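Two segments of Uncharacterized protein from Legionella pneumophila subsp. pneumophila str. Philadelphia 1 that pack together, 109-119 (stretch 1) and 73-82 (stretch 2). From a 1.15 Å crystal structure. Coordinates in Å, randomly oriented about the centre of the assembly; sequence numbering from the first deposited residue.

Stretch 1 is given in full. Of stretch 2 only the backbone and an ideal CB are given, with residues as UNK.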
# COMPACT_ATOMS: atom_id res chain seq x y z
N ALA A 109 -4.81 -19.04 -0.02
CA ALA A 109 -5.63 -18.76 1.17
C ALA A 109 -7.12 -18.82 0.90
O ALA A 109 -7.90 -18.99 1.82
CB ALA A 109 -5.24 -17.40 1.80
N GLY A 110 -7.52 -18.69 -0.36
CA GLY A 110 -8.92 -18.76 -0.75
C GLY A 110 -9.76 -17.51 -0.52
O GLY A 110 -10.97 -17.60 -0.47
N TYR A 111 -9.11 -16.35 -0.45
CA TYR A 111 -9.81 -15.10 -0.25
C TYR A 111 -10.09 -14.43 -1.58
O TYR A 111 -9.30 -14.52 -2.53
CB TYR A 111 -8.99 -14.15 0.63
CG TYR A 111 -8.56 -14.69 1.99
CD1 TYR A 111 -9.35 -15.58 2.71
CD2 TYR A 111 -7.37 -14.30 2.56
CE1 TYR A 111 -8.96 -16.05 3.96
CE2 TYR A 111 -6.96 -14.76 3.78
CZ TYR A 111 -7.75 -15.65 4.48
OH TYR A 111 -7.33 -16.09 5.72
N MSE A 112 -11.22 -13.73 -1.65
CA MSE A 112 -11.46 -12.78 -2.71
C MSE A 112 -10.49 -11.63 -2.53
O MSE A 112 -10.53 -10.97 -1.50
CB MSE A 112 -12.91 -12.31 -2.71
CG MSE A 112 -13.16 -11.27 -3.83
SE MSE A 112 -15.03 -10.81 -4.02
CE MSE A 112 -14.97 -9.00 -3.48
N THR A 113 -9.59 -11.45 -3.50
CA THR A 113 -8.44 -10.57 -3.36
C THR A 113 -8.72 -9.29 -4.14
O THR A 113 -8.99 -9.32 -5.35
CB THR A 113 -7.16 -11.32 -3.80
OG1 THR A 113 -7.02 -12.51 -3.00
CG2 THR A 113 -5.93 -10.47 -3.66
N VAL A 114 -8.71 -8.16 -3.43
CA VAL A 114 -9.12 -6.86 -3.94
C VAL A 114 -7.91 -5.95 -3.85
O VAL A 114 -7.35 -5.79 -2.78
CB VAL A 114 -10.29 -6.31 -3.09
CG1 VAL A 114 -10.67 -4.93 -3.50
CG2 VAL A 114 -11.50 -7.28 -3.18
N MSE A 115 -7.50 -5.36 -4.98
CA MSE A 115 -6.23 -4.66 -5.08
C MSE A 115 -6.42 -3.34 -5.81
O MSE A 115 -6.50 -3.31 -7.04
CB MSE A 115 -5.20 -5.52 -5.80
CG MSE A 115 -5.04 -6.89 -5.19
SE MSE A 115 -3.67 -7.95 -6.05
CE MSE A 115 -2.15 -7.01 -5.38
N PRO A 116 -6.47 -2.22 -5.08
CA PRO A 116 -6.59 -0.93 -5.77
C PRO A 116 -5.30 -0.58 -6.52
O PRO A 116 -4.21 -0.88 -6.04
CB PRO A 116 -6.82 0.07 -4.64
CG PRO A 116 -6.19 -0.58 -3.43
CD PRO A 116 -6.46 -2.05 -3.61
N ASP A 117 -5.42 0.15 -7.63
CA ASP A 117 -4.24 0.68 -8.29
C ASP A 117 -3.69 1.94 -7.64
O ASP A 117 -2.49 2.21 -7.74
CB ASP A 117 -4.53 1.00 -9.78
CG ASP A 117 -4.77 -0.21 -10.63
OD1 ASP A 117 -4.40 -1.34 -10.25
OD2 ASP A 117 -5.31 -0.03 -11.74
N TYR A 118 -4.58 2.70 -7.03
CA TYR A 118 -4.38 4.07 -6.48
C TYR A 118 -4.60 5.13 -7.56
O TYR A 118 -4.51 4.89 -8.76
CB TYR A 118 -3.01 4.33 -5.86
CG TYR A 118 -2.56 3.44 -4.75
CD1 TYR A 118 -3.42 2.87 -3.84
CD2 TYR A 118 -1.20 3.23 -4.56
CE1 TYR A 118 -2.96 2.08 -2.80
CE2 TYR A 118 -0.74 2.47 -3.51
CZ TYR A 118 -1.61 1.88 -2.62
OH TYR A 118 -1.14 1.13 -1.55
N LEU A 119 -4.90 6.34 -7.11
CA LEU A 119 -5.04 7.49 -7.99
C LEU A 119 -3.74 7.77 -8.73
O LEU A 119 -2.63 7.56 -8.22
CB LEU A 119 -5.46 8.72 -7.20
CG LEU A 119 -6.79 8.63 -6.47
CD1 LEU A 119 -7.10 9.99 -5.83
CD2 LEU A 119 -7.92 8.17 -7.38
N UNK A 73 -16.95 -20.47 2.95
CA UNK A 73 -17.47 -19.14 2.64
C UNK A 73 -16.27 -18.20 2.49
O UNK A 73 -15.32 -18.31 3.24
CB UNK A 73 -18.43 -18.65 3.72
N UNK A 74 -16.33 -17.32 1.50
CA UNK A 74 -15.17 -16.57 1.03
C UNK A 74 -15.05 -15.24 1.73
O UNK A 74 -15.91 -14.37 1.64
CB UNK A 74 -15.25 -16.35 -0.48
N UNK A 75 -13.93 -15.06 2.42
CA UNK A 75 -13.56 -13.77 3.02
C UNK A 75 -12.92 -12.87 1.98
O UNK A 75 -12.48 -13.34 0.92
CB UNK A 75 -12.61 -13.97 4.20
N UNK A 76 -12.85 -11.57 2.28
CA UNK A 76 -12.20 -10.59 1.41
C UNK A 76 -10.91 -10.11 2.02
O UNK A 76 -10.88 -9.79 3.19
CB UNK A 76 -13.12 -9.40 1.14
N UNK A 77 -9.86 -10.05 1.20
CA UNK A 77 -8.62 -9.40 1.60
C UNK A 77 -8.39 -8.21 0.66
O UNK A 77 -8.45 -8.36 -0.57
CB UNK A 77 -7.44 -10.38 1.56
N UNK A 78 -8.21 -7.03 1.25
CA UNK A 78 -7.88 -5.83 0.49
C UNK A 78 -6.38 -5.64 0.66
O UNK A 78 -5.92 -5.42 1.77
CB UNK A 78 -8.67 -4.61 0.96
N UNK A 79 -5.65 -5.73 -0.45
CA UNK A 79 -4.22 -5.64 -0.46
C UNK A 79 -3.79 -4.34 -1.18
O UNK A 79 -4.08 -4.17 -2.36
CB UNK A 79 -3.62 -6.88 -1.13
N UNK A 80 -3.03 -3.53 -0.44
CA UNK A 80 -2.57 -2.21 -0.89
C UNK A 80 -1.09 -2.30 -1.27
O UNK A 80 -0.22 -2.54 -0.42
CB UNK A 80 -2.79 -1.15 0.19
N UNK A 81 -0.80 -2.08 -2.54
CA UNK A 81 0.54 -2.25 -3.08
C UNK A 81 1.54 -1.18 -2.64
O UNK A 81 1.16 -0.10 -2.19
CB UNK A 81 0.46 -2.27 -4.61
N UNK A 82 2.81 -1.49 -2.82
CA UNK A 82 3.88 -0.57 -2.48
C UNK A 82 4.15 0.48 -3.55
O UNK A 82 3.37 0.67 -4.48
CB UNK A 82 5.16 -1.36 -2.21

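Stretch 2 runs parallel to strand 112-116, and the backbone pairs the two before any side chain is considered. Position 73 lies beyond this pairing: its CA-to-CB bond points away, and no atom of stretch 1 lies within 5.5 Å of the ideal CB. Almost any residue would suit; the deposited one is Gln 73, which makes no contact.

At position 74 the CB points sideways, 4.5 Å from Gly 110 O and 4.9 Å from Met 112 N. A small or medium apolar side chain would reach the backbone here. The residue is Val 74, whose CG1 lies 3.4 Å from Met 112 N and 3.9 Å from Met 112 CB.

Position 75 gives its carbonyl to stretch 1: Met 112 N donates to O of residue 75 at 2.9 Å. The ideal CB would touch the tyrosine ring, 3.9 Å from Tyr 111 CD1; small residues fit easily, and the backbone angles (-82°/164°) allow others. It is Gly 75, whose O lies obliquely by the Tyr 111 ring, 3.4 Å from Tyr 111 CA.

Position 76 pairs with Met 112, its CB on the same sheet face as the side chains of Met 112 and Val 114. Between these apolar groups, valine, isoleucine or leucine would fit. Ile 76 uses both neighbours: its CD1 is 3.8 Å from Met 112 CE, and its CG2 is 3.8 Å from Val 114 CG2.

Position 77, paired with Thr 113, turns to the other face. Its N donates to Met 112 O and its O accepts from Val 114 N, both at 2.9 Å. The CB is 4.0 Å from Tyr 111 CD2, inviting a branched aliphatic group. Ile 77 places CG2 3.7 Å from Tyr 111 CB and 3.6 Å from Thr 113 OG1.

At position 78 the CB returns to the face of Val 114, 4.1 Å from Val 114 O. A small residue, polar or not, would do. Ser 78 turns its hydroxyl to the side chain of position 80.

Position 79 donates N to Val 114 O at 2.9 Å, while its CB sits 4.3 Å from Met 115 CG. A large apolar or aromatic side chain could meet the selenomethionine. Tyr 79 does so, CD1 lying 3.7 Å from Met 115 CE.

The CB of position 80 points sideways; a flexible chain could run alongside the proline, close to the tyrosine hydroxyl at its root. Gln 80 has CB 3.4 Å from Tyr 118 OH, and its OE1 accepts from Ser 78 OG at 2.7 Å.

Position 81 accepts a 2.7 Å hydrogen bond from Tyr 118 OH to its carbonyl O. Nearby, Asp 117 O favours a donor-bearing side chain, and the Tyr 118 ring a flat one. His 81 satisfies both: NE2 donates to Asp 117 O at 2.7 Å and lies over a face of that ring.

Position 82 points away, and many residues would be tolerated; Gly 82 ends the segment.

Stretch 2 73-82: QVGIISYQHG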
# COMPACT_ATOMS: atom_id res chain seq x y z
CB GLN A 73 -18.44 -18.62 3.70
CG GLN A 73 -19.44 -17.57 3.14
CD GLN A 73 -20.62 -17.28 4.07
OE1 GLN A 73 -20.44 -17.05 5.26
NE2 GLN A 73 -21.83 -17.27 3.51
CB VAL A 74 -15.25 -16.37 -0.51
CG1 VAL A 74 -14.06 -15.58 -1.01
CG2 VAL A 74 -15.33 -17.71 -1.22
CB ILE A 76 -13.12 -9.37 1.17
CG1 ILE A 76 -14.40 -9.80 0.45
CG2 ILE A 76 -12.44 -8.28 0.37
CD1 ILE A 76 -15.42 -8.67 0.28
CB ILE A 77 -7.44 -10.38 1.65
CG1 ILE A 77 -6.18 -9.77 2.30
CG2 ILE A 77 -7.13 -11.01 0.30
CD1 ILE A 77 -5.26 -9.03 1.38
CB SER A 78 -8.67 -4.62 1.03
OG SER A 78 -8.43 -3.45 0.28
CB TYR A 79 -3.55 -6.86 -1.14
CG TYR A 79 -2.06 -6.78 -1.00
CD1 TYR A 79 -1.28 -6.10 -1.94
CD2 TYR A 79 -1.44 -7.29 0.12
CE1 TYR A 79 0.08 -6.00 -1.78
CE2 TYR A 79 -0.08 -7.16 0.33
CZ TYR A 79 0.68 -6.50 -0.61
OH TYR A 79 2.04 -6.37 -0.42
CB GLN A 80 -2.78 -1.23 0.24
CG GLN A 80 -4.22 -0.82 0.48
CD GLN A 80 -5.14 -1.96 0.85
OE1 GLN A 80 -6.03 -2.29 0.09
NE2 GLN A 80 -4.95 -2.54 2.04
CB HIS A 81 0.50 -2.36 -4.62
CG HIS A 81 0.15 -1.08 -5.32
ND1 HIS A 81 1.05 -0.04 -5.46
CD2 HIS A 81 -0.95 -0.72 -6.02
CE1 HIS A 81 0.49 0.93 -6.15
NE2 HIS A 81 -0.71 0.54 -6.53
O HOH W 1 -2.98 -2.65 -4.38
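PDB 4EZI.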